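Local coordinates for ORF10 (Moritella marina, PDB 6RIW), which probably catalyses decarboxylative condensation of acyl chains as the ketosynthase-chain length factor part of a polyunsaturated fatty acid synthase, at residues Asn3-Ile9 against His280-Lys286; Lys286-Ser291 against Arg313-Ala318; Asp326-Ala332 against Pro357-Lys363; Lys429-Val435 against His446-Gln451. One frame throughout, in Å; residues are numbered along the deposited sequence.

Contact 1: Asn3-Ile9 against His280-Lys286; sequences NIAVVGI and HIYAIIK. With MG (magnesium ion), chain B.
Ile4 and Ile285 form an antiparallel hydrogen-bonded pair in which Ile285 N reaches Ile4 O at 2.8 Å, and the axes of strands 4-9 and 283-286 run at 147°, 4.8 Å apart at their closest. Farther along, Tyr282 N donates to Val6 O, again at 2.8 Å. The Tyr282 ring is sandwiched: Ile9 CG1 lies 4.0 Å from the ring centroid, 12° off the normal, a CH-pi contact, while His280 CE1 sits over the opposite face. CG set beside the backbone N (chi1 -77°) turns one face of the ring to Ile9; the hydroxyl bonds to Asp103. Losing the ring to a leucine would probably strip Ile9 CG1 of its CH-pi partner and leave Asp103 OD2 without the phenol. Val6 CG2 meets Ile285 CD1 at 3.9 Å on the face covered by helix 198-211 and Met382. Asn3 CG touches Ile284 CG2 at 3.6 Å; Asn3 ND2 is hydrogen-bonded to Gln271. At Lys286 the carbonyl oxygen binds magnesium at 2.2 Å, together with Met1 O and a water within hydrogen-bonding distance of Ile285 O. Packing and ladder thus fix the register, while the magnesium ties the chain's N-terminus to strand 283-292 through two carbonyls.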
loop_
_atom_site.group_PDB
_atom_site.type_symbol
_atom_site.label_atom_id
_atom_site.label_comp_id
_atom_site.label_asym_id
_atom_site.label_seq_id
_atom_site.Cartn_x
_atom_site.Cartn_y
_atom_site.Cartn_z
ATOM N N ASN A 3 -8.537 -8.789 26.457
ATOM C CA ASN A 3 -8.061 -7.410 26.533
ATOM C C ASN A 3 -6.644 -7.266 25.989
ATOM O O ASN A 3 -5.742 -8.020 26.367
ATOM C CB ASN A 3 -8.063 -6.938 27.989
ATOM C CG ASN A 3 -9.453 -6.611 28.500
ATOM O OD1 ASN A 3 -10.410 -6.475 27.724
ATOM N ND2 ASN A 3 -9.565 -6.457 29.815
ATOM N N ILE A 4 -6.445 -6.265 25.132
ATOM C CA ILE A 4 -5.121 -5.881 24.650
ATOM C C ILE A 4 -4.723 -4.584 25.341
ATOM O O ILE A 4 -5.509 -3.630 25.377
ATOM C CB ILE A 4 -5.103 -5.721 23.116
ATOM C CG1 ILE A 4 -5.501 -7.047 22.448
ATOM C CG2 ILE A 4 -3.723 -5.245 22.658
ATOM C CD1 ILE A 4 -4.550 -8.217 22.781
ATOM N N ALA A 5 -3.516 -4.552 25.894
ATOM C CA ALA A 5 -2.979 -3.364 26.547
ATOM C C ALA A 5 -2.096 -2.604 25.569
ATOM O O ALA A 5 -1.261 -3.209 24.887
ATOM C CB ALA A 5 -2.168 -3.736 27.785
ATOM N N VAL A 6 -2.300 -1.288 25.492
ATOM C CA VAL A 6 -1.369 -0.381 24.834
ATOM C C VAL A 6 -0.292 0.008 25.839
ATOM O O VAL A 6 -0.583 0.658 26.852
ATOM C CB VAL A 6 -2.093 0.864 24.302
ATOM C CG1 VAL A 6 -1.108 1.744 23.494
ATOM C CG2 VAL A 6 -3.308 0.456 23.486
ATOM N N VAL A 7 0.954 -0.379 25.567
ATOM C CA VAL A 7 2.032 -0.184 26.534
ATOM C C VAL A 7 3.091 0.790 26.052
ATOM O O VAL A 7 4.057 1.052 26.787
ATOM C CB VAL A 7 2.670 -1.524 26.940
ATOM C CG1 VAL A 7 1.594 -2.460 27.497
ATOM C CG2 VAL A 7 3.391 -2.192 25.739
ATOM N N GLY A 8 2.933 1.362 24.861
ATOM C CA GLY A 8 3.877 2.347 24.372
ATOM C C GLY A 8 3.252 3.110 23.228
ATOM O O GLY A 8 2.478 2.522 22.464
ATOM N N ILE A 9 3.534 4.411 23.116
ATOM C CA ILE A 9 2.935 5.255 22.078
ATOM C C ILE A 9 3.983 6.230 21.583
ATOM O O ILE A 9 4.805 6.722 22.367
ATOM C CB ILE A 9 1.712 6.046 22.597
ATOM C CG1 ILE A 9 0.688 5.129 23.264
ATOM C CG2 ILE A 9 1.058 6.850 21.472
ATOM C CD1 ILE A 9 -0.626 5.814 23.613
ATOM N N HIS A 280 3.694 -0.141 31.757
ATOM C CA HIS A 280 2.758 0.965 31.865
ATOM C C HIS A 280 1.653 0.771 30.835
ATOM O O HIS A 280 1.939 0.631 29.638
ATOM C CB HIS A 280 3.471 2.296 31.641
ATOM C CG HIS A 280 2.547 3.471 31.664
ATOM N ND1 HIS A 280 2.051 4.050 30.518
ATOM C CD2 HIS A 280 1.997 4.150 32.698
ATOM C CE1 HIS A 280 1.242 5.042 30.842
ATOM N NE2 HIS A 280 1.194 5.125 32.159
ATOM N N ILE A 281 0.402 0.748 31.283
ATOM C CA ILE A 281 -0.743 0.568 30.392
ATOM C C ILE A 281 -1.393 1.925 30.152
ATOM O O ILE A 281 -1.865 2.571 31.097
ATOM C CB ILE A 281 -1.741 -0.445 30.976
ATOM C CG1 ILE A 281 -1.062 -1.812 31.131
ATOM C CG2 ILE A 281 -2.969 -0.553 30.116
ATOM C CD1 ILE A 281 -1.929 -2.864 31.820
ATOM N N TYR A 282 -1.436 2.358 28.885
ATOM C CA TYR A 282 -2.100 3.611 28.539
ATOM C C TYR A 282 -3.605 3.440 28.451
ATOM O O TYR A 282 -4.368 4.362 28.780
ATOM C CB TYR A 282 -1.598 4.133 27.196
ATOM C CG TYR A 282 -0.240 4.782 27.218
ATOM C CD1 TYR A 282 0.904 4.029 27.035
ATOM C CD2 TYR A 282 -0.110 6.146 27.400
ATOM C CE1 TYR A 282 2.144 4.606 27.028
ATOM C CE2 TYR A 282 1.137 6.745 27.402
ATOM C CZ TYR A 282 2.260 5.968 27.214
ATOM O OH TYR A 282 3.506 6.544 27.208
ATOM N N ALA A 283 -4.048 2.299 27.946
ATOM C CA ALA A 283 -5.467 2.074 27.716
ATOM C C ALA A 283 -5.628 0.610 27.364
ATOM O O ALA A 283 -4.653 -0.086 27.066
ATOM C CB ALA A 283 -6.026 2.969 26.605
ATOM N N ILE A 284 -6.873 0.152 27.409
ATOM C CA ILE A 284 -7.246 -1.206 27.040
ATOM C C ILE A 284 -8.023 -1.138 25.733
ATOM O O ILE A 284 -8.965 -0.338 25.598
ATOM C CB ILE A 284 -8.091 -1.879 28.142
ATOM C CG1 ILE A 284 -7.300 -1.992 29.469
ATOM C CG2 ILE A 284 -8.650 -3.220 27.643
ATOM C CD1 ILE A 284 -6.285 -3.120 29.541
ATOM N N ILE A 285 -7.617 -1.951 24.758
ATOM C CA ILE A 285 -8.425 -2.158 23.565
ATOM C C ILE A 285 -9.378 -3.301 23.894
ATOM O O ILE A 285 -8.958 -4.451 24.059
ATOM C CB ILE A 285 -7.568 -2.463 22.327
ATOM C CG1 ILE A 285 -6.607 -1.291 22.052
ATOM C CG2 ILE A 285 -8.468 -2.696 21.121
ATOM C CD1 ILE A 285 -5.549 -1.591 21.004
ATOM N N LYS A 286 -10.662 -2.967 24.042
ATOM C CA LYS A 286 -11.657 -3.932 24.484
ATOM C C LYS A 286 -12.154 -4.777 23.329
ATOM O O LYS A 286 -12.523 -5.945 23.523
ATOM C CB LYS A 286 -12.831 -3.200 25.144
ATOM C CG LYS A 286 -13.742 -4.083 26.002
ATOM C CD LYS A 286 -13.051 -4.549 27.297
ATOM C CE LYS A 286 -13.900 -5.584 28.030
ATOM N NZ LYS A 286 -14.399 -6.659 27.088
HETATM MG MG MG B . -11.806 -8.002 23.938
HETATM O O HOH W 1 5.285 -0.050 29.224
HETATM O O HOH W 2 -9.663 -7.172 23.232
#

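Contact 2: Lys286-Ser291 against Arg313-Ala318; sequences KGGALS and RAYADA. With MG (magnesium ion), chain B.
Gly287 and Ala318 bring their CA atoms within 3.8 Å, and Gly288 and Ala314 theirs within 4.0 Å, the tight part of this strand-on-helix contact. A side chain on Gly287 would collide with Ala318 CA and Asp317 OD2, consistent with glycine being needed for so close an approach. Gly288 N donates to Asp317 OD2 at 2.9 Å, meeting the oxygen on its anti side and 30° out of the carboxylate plane; the carboxylate gets there with CG anti to the backbone N (chi1 178°). Ala289 CB presses on Arg313 CB at 3.4 Å and also faces Ala314. By contrast, at both ends the partly exposed Lys286 and Arg313 bridge with long chains instead of close packing. Lys286, bent at chi2 and chi4, brings NZ to Ala318 O at 2.8 Å, a bond to the last residue of helix 304-318. Extended Arg313 sends NH1 to Leu290 O at 3.2 Å, in the guanidinium plane and on a carbonyl lone pair; its NH2 turns to Ser656 in the second ketosynthase-like half of the chain. Helix 304-318 covers one side of strand 283-292 and helix 198-211 meets Leu290 on the other: three layers of the five-layered alpha-beta-alpha-beta-alpha thiolase fold.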
loop_
_atom_site.group_PDB
_atom_site.type_symbol
_atom_site.label_atom_id
_atom_site.label_comp_id
_atom_site.label_asym_id
_atom_site.label_seq_id
_atom_site.Cartn_x
_atom_site.Cartn_y
_atom_site.Cartn_z
ATOM N N LYS A 286 -10.662 -2.967 24.042
ATOM C CA LYS A 286 -11.657 -3.932 24.484
ATOM C C LYS A 286 -12.154 -4.777 23.329
ATOM O O LYS A 286 -12.523 -5.945 23.523
ATOM C CB LYS A 286 -12.831 -3.200 25.144
ATOM C CG LYS A 286 -13.742 -4.083 26.002
ATOM C CD LYS A 286 -13.051 -4.549 27.297
ATOM C CE LYS A 286 -13.900 -5.584 28.030
ATOM N NZ LYS A 286 -14.399 -6.659 27.088
ATOM N N GLY A 287 -12.162 -4.206 22.132
ATOM C CA GLY A 287 -12.596 -4.932 20.960
ATOM C C GLY A 287 -12.663 -3.989 19.779
ATOM O O GLY A 287 -12.283 -2.820 19.872
ATOM N N GLY A 288 -13.152 -4.519 18.670
ATOM C CA GLY A 288 -13.347 -3.686 17.502
ATOM C C GLY A 288 -13.638 -4.560 16.307
ATOM O O GLY A 288 -13.699 -5.788 16.409
ATOM N N ALA A 289 -13.807 -3.900 15.165
ATOM C CA ALA A 289 -14.227 -4.620 13.978
ATOM C C ALA A 289 -13.865 -3.842 12.730
ATOM O O ALA A 289 -13.659 -2.624 12.750
ATOM C CB ALA A 289 -15.732 -4.891 13.973
ATOM N N LEU A 290 -13.835 -4.577 11.632
ATOM C CA LEU A 290 -13.664 -4.023 10.302
ATOM C C LEU A 290 -14.888 -4.369 9.464
ATOM O O LEU A 290 -15.624 -5.320 9.751
ATOM C CB LEU A 290 -12.398 -4.582 9.646
ATOM C CG LEU A 290 -11.217 -4.710 10.602
ATOM C CD1 LEU A 290 -10.140 -5.636 10.003
ATOM C CD2 LEU A 290 -10.649 -3.322 10.956
ATOM N N SER A 291 -15.116 -3.577 8.431
ATOM C CA SER A 291 -16.169 -3.888 7.475
ATOM C C SER A 291 -15.914 -3.099 6.206
ATOM O O SER A 291 -15.198 -2.093 6.208
ATOM C CB SER A 291 -17.554 -3.566 8.043
ATOM O OG SER A 291 -17.870 -2.187 7.848
ATOM N N ARG A 313 -20.691 -4.824 14.744
ATOM C CA ARG A 313 -19.648 -5.838 14.874
ATOM C C ARG A 313 -18.657 -5.489 15.971
ATOM O O ARG A 313 -18.148 -6.388 16.640
ATOM C CB ARG A 313 -18.913 -6.021 13.532
ATOM C CG ARG A 313 -19.734 -6.672 12.442
ATOM C CD ARG A 313 -18.896 -6.824 11.165
ATOM N NE ARG A 313 -19.560 -7.606 10.129
ATOM C CZ ARG A 313 -19.154 -7.631 8.861
ATOM N NH1 ARG A 313 -18.089 -6.914 8.497
ATOM N NH2 ARG A 313 -19.800 -8.359 7.962
ATOM N N ALA A 314 -18.385 -4.195 16.187
ATOM C CA ALA A 314 -17.365 -3.802 17.155
ATOM C C ALA A 314 -17.835 -4.007 18.589
ATOM O O ALA A 314 -17.077 -4.506 19.432
ATOM C CB ALA A 314 -16.967 -2.335 16.946
ATOM N N TYR A 315 -19.062 -3.585 18.902
ATOM C CA TYR A 315 -19.524 -3.728 20.283
ATOM C C TYR A 315 -19.844 -5.177 20.611
ATOM O O TYR A 315 -19.647 -5.607 21.752
ATOM C CB TYR A 315 -20.703 -2.775 20.542
ATOM C CG TYR A 315 -20.144 -1.379 20.601
ATOM C CD1 TYR A 315 -19.495 -0.924 21.753
ATOM C CD2 TYR A 315 -20.142 -0.560 19.474
ATOM C CE1 TYR A 315 -18.909 0.323 21.796
ATOM C CE2 TYR A 315 -19.561 0.700 19.508
ATOM C CZ TYR A 315 -18.942 1.133 20.667
ATOM O OH TYR A 315 -18.349 2.378 20.694
ATOM N N ALA A 316 -20.280 -5.954 19.623
ATOM C CA ALA A 316 -20.345 -7.400 19.815
ATOM C C ALA A 316 -18.963 -7.985 20.095
ATOM O O ALA A 316 -18.801 -8.813 21.001
ATOM C CB ALA A 316 -20.962 -8.058 18.588
ATOM N N ASP A 317 -17.950 -7.568 19.329
ATOM C CA ASP A 317 -16.610 -8.114 19.549
ATOM C C ASP A 317 -16.078 -7.718 20.915
ATOM O O ASP A 317 -15.413 -8.520 21.582
ATOM C CB ASP A 317 -15.641 -7.644 18.463
ATOM C CG ASP A 317 -14.222 -8.167 18.686
ATOM O OD1 ASP A 317 -13.956 -9.349 18.355
ATOM O OD2 ASP A 317 -13.368 -7.405 19.200
ATOM N N ALA A 318 -16.337 -6.471 21.334
ATOM C CA ALA A 318 -15.863 -5.990 22.623
ATOM C C ALA A 318 -16.677 -6.561 23.777
ATOM O O ALA A 318 -16.223 -6.507 24.925
ATOM C CB ALA A 318 -15.918 -4.452 22.670
HETATM MG MG MG B . -11.806 -8.002 23.938
HETATM O O HOH W 2 -9.663 -7.172 23.232
#

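Contact 3: Asp326-Ala332 against Pro357-Lys363; sequences DYIECHA and PLLGSVK
Tyr327 and Leu358 pair in parallel across the two strands of a beta-alpha-beta crossover, strand 327-329, helix 336-350, strand 358-360, within a thiolase-fold ketosynthase; the strand axes lie 4.7 Å apart at 17°. The backbone ladder runs from Leu358 N on Asp326 O to Cys330 N on Gly360 O, the latter 2.8 Å long with 171° at the hydrogen. Apolar contacts occupy the side facing the crossover helix: Ile328 CD1 lies alongside Pro357 CG at 3.6 Å, and Leu359 CD2 fits against Ile328 CB and Cys330 SG. On the other face the Tyr327 ring, with CG anti to the backbone N (chi1 172°), reaches along the neighbouring strand, its OH 3.3 Å from Gly360 CA, where any side chain would collide with the hydroxyl. That hydroxyl donates to Glu329 OE1 at 2.8 Å, and both are also bonded to Lys380. Replacing Tyr327 by a phenylalanine would probably remove one donor from Glu329 OE1 and the Tyr327 bond to Lys380, leaving the carboxylate held by Val362 N and Lys380. Glu329 OE2 meanwhile accepts from Val362 N at 2.8 Å through its syn lone pair. Past the strands, Ser361 OG donates to Ala332 O on a lone pair and accepts a weak capping bond from Lys363 N. Lys363 NZ donates to His331 O at 2.8 Å, and a water bridges that amine to His331 ND1.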
loop_
_atom_site.group_PDB
_atom_site.type_symbol
_atom_site.label_atom_id
_atom_site.label_comp_id
_atom_site.label_asym_id
_atom_site.label_seq_id
_atom_site.Cartn_x
_atom_site.Cartn_y
_atom_site.Cartn_z
ATOM N N ASP A 326 -18.873 6.779 26.285
ATOM C CA ASP A 326 -18.928 8.170 26.728
ATOM C C ASP A 326 -18.495 9.164 25.664
ATOM O O ASP A 326 -18.973 10.306 25.661
ATOM C CB ASP A 326 -18.035 8.372 27.960
ATOM C CG ASP A 326 -18.373 7.413 29.080
ATOM O OD1 ASP A 326 -19.564 7.329 29.439
ATOM O OD2 ASP A 326 -17.457 6.735 29.583
ATOM N N TYR A 327 -17.583 8.765 24.779
ATOM C CA TYR A 327 -16.957 9.688 23.847
ATOM C C TYR A 327 -16.584 8.893 22.607
ATOM O O TYR A 327 -16.164 7.742 22.725
ATOM C CB TYR A 327 -15.699 10.344 24.444
ATOM C CG TYR A 327 -14.930 11.166 23.433
ATOM C CD1 TYR A 327 -15.375 12.426 23.055
ATOM C CD2 TYR A 327 -13.766 10.677 22.840
ATOM C CE1 TYR A 327 -14.688 13.179 22.121
ATOM C CE2 TYR A 327 -13.070 11.428 21.913
ATOM C CZ TYR A 327 -13.531 12.677 21.555
ATOM O OH TYR A 327 -12.844 13.430 20.616
ATOM N N ILE A 328 -16.735 9.500 21.434
ATOM C CA ILE A 328 -16.302 8.879 20.183
ATOM C C ILE A 328 -15.406 9.857 19.437
ATOM O O ILE A 328 -15.809 10.995 19.159
ATOM C CB ILE A 328 -17.480 8.473 19.294
ATOM C CG1 ILE A 328 -18.338 7.424 19.995
ATOM C CG2 ILE A 328 -16.977 7.951 17.947
ATOM C CD1 ILE A 328 -19.652 7.235 19.333
ATOM N N GLU A 329 -14.203 9.412 19.097
ATOM C CA GLU A 329 -13.341 10.190 18.222
ATOM C C GLU A 329 -13.754 9.846 16.800
ATOM O O GLU A 329 -13.599 8.697 16.356
ATOM C CB GLU A 329 -11.870 9.889 18.508
ATOM C CG GLU A 329 -10.884 10.475 17.479
ATOM C CD GLU A 329 -10.797 12.006 17.489
ATOM O OE1 GLU A 329 -11.188 12.664 18.494
ATOM O OE2 GLU A 329 -10.314 12.547 16.471
ATOM N N CYS A 330 -14.352 10.813 16.113
ATOM C CA CYS A 330 -15.013 10.553 14.844
ATOM C C CYS A 330 -14.055 10.659 13.676
ATOM O O CYS A 330 -12.968 11.242 13.772
ATOM C CB CYS A 330 -16.167 11.527 14.621
ATOM S SG CYS A 330 -17.450 11.329 15.865
ATOM N N HIS A 331 -14.498 10.111 12.546
ATOM C CA HIS A 331 -13.734 10.230 11.311
ATOM C C HIS A 331 -13.779 11.658 10.764
ATOM O O HIS A 331 -12.790 12.124 10.178
ATOM C CB HIS A 331 -14.277 9.229 10.297
ATOM C CG HIS A 331 -13.740 9.422 8.916
ATOM N ND1 HIS A 331 -12.436 9.127 8.584
ATOM C CD2 HIS A 331 -14.325 9.885 7.786
ATOM C CE1 HIS A 331 -12.239 9.401 7.305
ATOM N NE2 HIS A 331 -13.369 9.862 6.798
ATOM N N ALA A 332 -14.901 12.366 10.988
ATOM C CA ALA A 332 -15.196 13.733 10.538
ATOM C C ALA A 332 -14.030 14.522 9.953
ATOM O O ALA A 332 -13.225 15.093 10.694
ATOM C CB ALA A 332 -15.771 14.545 11.700
ATOM N N PRO A 357 -23.197 9.916 23.242
ATOM C CA PRO A 357 -21.812 10.169 23.640
ATOM C C PRO A 357 -21.329 11.511 23.113
ATOM O O PRO A 357 -21.823 12.037 22.111
ATOM C CB PRO A 357 -21.029 8.999 23.013
ATOM C CG PRO A 357 -21.881 8.514 21.902
ATOM C CD PRO A 357 -23.319 8.751 22.347
ATOM N N LEU A 358 -20.344 12.065 23.816
ATOM C CA LEU A 358 -19.625 13.223 23.307
ATOM C C LEU A 358 -18.886 12.836 22.033
ATOM O O LEU A 358 -18.540 11.671 21.833
ATOM C CB LEU A 358 -18.639 13.743 24.355
ATOM C CG LEU A 358 -19.312 14.249 25.636
ATOM C CD1 LEU A 358 -18.315 14.916 26.562
ATOM C CD2 LEU A 358 -20.467 15.191 25.277
ATOM N N LEU A 359 -18.655 13.823 21.161
ATOM C CA LEU A 359 -18.061 13.589 19.849
ATOM C C LEU A 359 -16.953 14.598 19.587
ATOM O O LEU A 359 -17.014 15.741 20.047
ATOM C CB LEU A 359 -19.098 13.698 18.731
ATOM C CG LEU A 359 -20.447 13.000 18.845
ATOM C CD1 LEU A 359 -21.355 13.513 17.725
ATOM C CD2 LEU A 359 -20.285 11.487 18.758
ATOM N N GLY A 360 -15.940 14.181 18.819
ATOM C CA GLY A 360 -14.829 15.084 18.571
ATOM C C GLY A 360 -14.024 14.623 17.373
ATOM O O GLY A 360 -14.172 13.490 16.909
ATOM N N SER A 361 -13.163 15.524 16.881
ATOM C CA SER A 361 -12.291 15.220 15.742
ATOM C C SER A 361 -10.979 15.988 15.815
ATOM O O SER A 361 -10.965 17.218 15.696
ATOM C CB SER A 361 -12.976 15.536 14.419
ATOM O OG SER A 361 -12.135 15.114 13.353
ATOM N N VAL A 362 -9.876 15.251 15.958
ATOM C CA VAL A 362 -8.538 15.828 15.909
ATOM C C VAL A 362 -8.131 16.233 14.496
ATOM O O VAL A 362 -7.087 16.873 14.310
ATOM C CB VAL A 362 -7.540 14.808 16.505
ATOM C CG1 VAL A 362 -7.286 13.669 15.512
ATOM C CG2 VAL A 362 -6.226 15.476 16.911
ATOM N N LYS A 363 -8.921 15.883 13.478
ATOM C CA LYS A 363 -8.643 16.433 12.158
ATOM C C LYS A 363 -8.779 17.952 12.143
ATOM O O LYS A 363 -8.170 18.622 11.293
ATOM C CB LYS A 363 -9.564 15.780 11.119
ATOM C CG LYS A 363 -9.317 14.258 10.997
ATOM C CD LYS A 363 -9.978 13.684 9.773
ATOM C CE LYS A 363 -9.619 12.203 9.555
ATOM N NZ LYS A 363 -10.103 11.344 10.653
HETATM O O HOH W 3 -9.895 8.771 9.222
#

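Contact 4: Lys429-Val435 against His446-Gln451; sequences KPRTAGV and HLVLQQ
A beta hairpin, strands 432-439 and 443-450, carries this contact in the ketosynthase half of the chain, its strand axes 4.7 Å apart and at 156°. Ala433 and Leu449 exchange two backbone bonds, Leu449 N to Ala433 O being 2.8 Å and nearly straight at 174°; Val435 and Leu447 repeat the pattern. Beyond the last strand pair, the Gln451 side chain continues the ladder. Its OE1 accepts from Arg431 N at 2.6 Å in the amide plane on a lone pair, while Gln451 N returns a bond to Arg431 O. CG placed between the backbone N and carbonyl carbon (chi1 60°) folds the amide back over Arg431, crossing that side chain at about a right angle. Gln450 lies side by side with Thr432, linked by a weak bond from NE2 to OG1 at 3.5 Å, and Pro430 O is gripped from opposite faces by Thr432 OG1 and Lys429 NZ. Gly434 CA approaches His446 CE1 at 3.8 Å, where a side chain would clash with the imidazole. Val435 CG2 meets Leu449 CD1 at 3.8 Å, facing helix 374-387. On the other face, His446 and Val448 pack against helix 304-318, with strands 283-292 and 327-329 flanking the hairpin.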
loop_
_atom_site.group_PDB
_atom_site.type_symbol
_atom_site.label_atom_id
_atom_site.label_comp_id
_atom_site.label_asym_id
_atom_site.label_seq_id
_atom_site.Cartn_x
_atom_site.Cartn_y
_atom_site.Cartn_z
ATOM N N LYS A 429 -18.309 1.399 36.432
ATOM C CA LYS A 429 -18.336 1.500 34.970
ATOM C C LYS A 429 -17.043 2.121 34.433
ATOM O O LYS A 429 -16.695 3.247 34.789
ATOM C CB LYS A 429 -19.545 2.323 34.509
ATOM C CG LYS A 429 -19.706 2.382 32.999
ATOM C CD LYS A 429 -20.548 3.568 32.569
ATOM C CE LYS A 429 -19.883 4.325 31.428
ATOM N NZ LYS A 429 -18.574 4.922 31.838
ATOM N N PRO A 430 -16.326 1.394 33.573
ATOM C CA PRO A 430 -15.073 1.941 33.032
ATOM C C PRO A 430 -15.347 3.091 32.070
ATOM O O PRO A 430 -16.322 3.074 31.317
ATOM C CB PRO A 430 -14.429 0.743 32.309
ATOM C CG PRO A 430 -15.343 -0.458 32.559
ATOM C CD PRO A 430 -16.687 0.108 32.949
ATOM N N ARG A 431 -14.492 4.112 32.121
ATOM C CA ARG A 431 -14.484 5.113 31.063
ATOM C C ARG A 431 -14.282 4.415 29.725
ATOM O O ARG A 431 -13.371 3.594 29.581
ATOM C CB ARG A 431 -13.371 6.135 31.296
ATOM C CG ARG A 431 -13.664 7.130 32.417
ATOM C CD ARG A 431 -12.674 8.276 32.407
ATOM N NE ARG A 431 -11.337 7.808 32.743
ATOM C CZ ARG A 431 -10.582 8.318 33.711
ATOM N NH1 ARG A 431 -11.032 9.331 34.448
ATOM N NH2 ARG A 431 -9.376 7.807 33.941
ATOM N N THR A 432 -15.130 4.740 28.750
ATOM C CA THR A 432 -15.178 4.005 27.494
ATOM C C THR A 432 -15.271 4.970 26.319
ATOM O O THR A 432 -16.092 5.891 26.329
ATOM C CB THR A 432 -16.357 3.027 27.494
ATOM O OG1 THR A 432 -16.230 2.157 28.625
ATOM C CG2 THR A 432 -16.365 2.189 26.230
ATOM N N ALA A 433 -14.431 4.748 25.304
ATOM C CA ALA A 433 -14.400 5.580 24.114
ATOM C C ALA A 433 -14.438 4.707 22.869
ATOM O O ALA A 433 -13.932 3.584 22.866
ATOM C CB ALA A 433 -13.146 6.470 24.092
ATOM N N GLY A 434 -15.042 5.235 21.810
ATOM C CA GLY A 434 -14.955 4.640 20.490
ATOM C C GLY A 434 -14.030 5.461 19.612
ATOM O O GLY A 434 -13.864 6.665 19.821
ATOM N N VAL A 435 -13.405 4.812 18.632
ATOM C CA VAL A 435 -12.677 5.519 17.582
ATOM C C VAL A 435 -13.142 4.965 16.244
ATOM O O VAL A 435 -13.121 3.743 16.038
ATOM C CB VAL A 435 -11.145 5.369 17.712
ATOM C CG1 VAL A 435 -10.447 6.145 16.583
ATOM C CG2 VAL A 435 -10.657 5.846 19.052
ATOM N N HIS A 446 -13.891 0.435 13.592
ATOM C CA HIS A 446 -14.266 1.051 14.858
ATOM C C HIS A 446 -13.593 0.268 15.974
ATOM O O HIS A 446 -13.637 -0.967 15.979
ATOM C CB HIS A 446 -15.790 1.046 15.025
ATOM C CG HIS A 446 -16.272 1.804 16.228
ATOM N ND1 HIS A 446 -16.369 3.184 16.250
ATOM C CD2 HIS A 446 -16.705 1.373 17.441
ATOM C CE1 HIS A 446 -16.839 3.567 17.428
ATOM N NE2 HIS A 446 -17.057 2.488 18.166
ATOM N N LEU A 447 -12.922 0.970 16.881
ATOM C CA LEU A 447 -12.260 0.338 18.009
ATOM C C LEU A 447 -12.918 0.817 19.294
ATOM O O LEU A 447 -13.280 1.993 19.406
ATOM C CB LEU A 447 -10.769 0.662 18.039
ATOM C CG LEU A 447 -9.944 0.131 16.868
ATOM C CD1 LEU A 447 -8.506 0.618 16.988
ATOM C CD2 LEU A 447 -10.023 -1.401 16.824
ATOM N N VAL A 448 -13.087 -0.099 20.242
ATOM C CA VAL A 448 -13.671 0.201 21.549
ATOM C C VAL A 448 -12.545 0.184 22.573
ATOM O O VAL A 448 -11.860 -0.836 22.741
ATOM C CB VAL A 448 -14.781 -0.797 21.914
ATOM C CG1 VAL A 448 -15.463 -0.365 23.226
ATOM C CG2 VAL A 448 -15.780 -0.880 20.783
ATOM N N LEU A 449 -12.323 1.327 23.229
ATOM C CA LEU A 449 -11.226 1.502 24.163
ATOM C C LEU A 449 -11.763 1.804 25.559
ATOM O O LEU A 449 -12.800 2.457 25.714
ATOM C CB LEU A 449 -10.306 2.645 23.736
ATOM C CG LEU A 449 -9.971 2.748 22.252
ATOM C CD1 LEU A 449 -9.162 4.025 22.011
ATOM C CD2 LEU A 449 -9.180 1.504 21.873
ATOM N N GLN A 450 -11.023 1.359 26.571
ATOM C CA GLN A 450 -11.386 1.626 27.955
ATOM C C GLN A 450 -10.168 2.101 28.729
ATOM O O GLN A 450 -9.020 1.853 28.346
ATOM C CB GLN A 450 -11.994 0.382 28.614
ATOM C CG GLN A 450 -13.383 0.057 28.083
ATOM C CD GLN A 450 -14.031 -1.130 28.796
ATOM O OE1 GLN A 450 -13.347 -1.972 29.385
ATOM N NE2 GLN A 450 -15.354 -1.194 28.744
ATOM N N GLN A 451 -10.435 2.775 29.848
ATOM C CA GLN A 451 -9.364 3.290 30.683
ATOM C C GLN A 451 -8.451 2.150 31.126
ATOM O O GLN A 451 -8.880 0.990 31.191
ATOM C CB GLN A 451 -9.947 4.018 31.903
ATOM C CG GLN A 451 -10.811 3.147 32.795
ATOM C CD GLN A 451 -11.411 3.940 33.949
ATOM O OE1 GLN A 451 -12.619 4.186 33.982
ATOM N NE2 GLN A 451 -10.563 4.366 34.880
#

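In the fold
All four contacts are largely buried and belong to the ketosynthase half of the chain, joined edge to edge by strands: 4-12 pairs with 283-292, which pairs with 443-450, then 432-439, then 327-329 and 358-360. Contacts 1 and 2 share Lys286 and the magnesium ion, but contact 1 pairs strands, whereas contact 2 sets a helix on glycines. Contact 4 touches both through Lys286 N to Val448 O, and reaches contact 3 through Glu329 N to Gly434 O. Contacts 1 and 3 stay about 11 Å apart at their nearest atoms. Contact 3 alone is parallel and has a buried carboxylate network; contact 4 reaches the surface at Lys429 and Pro430, contact 1 at His280.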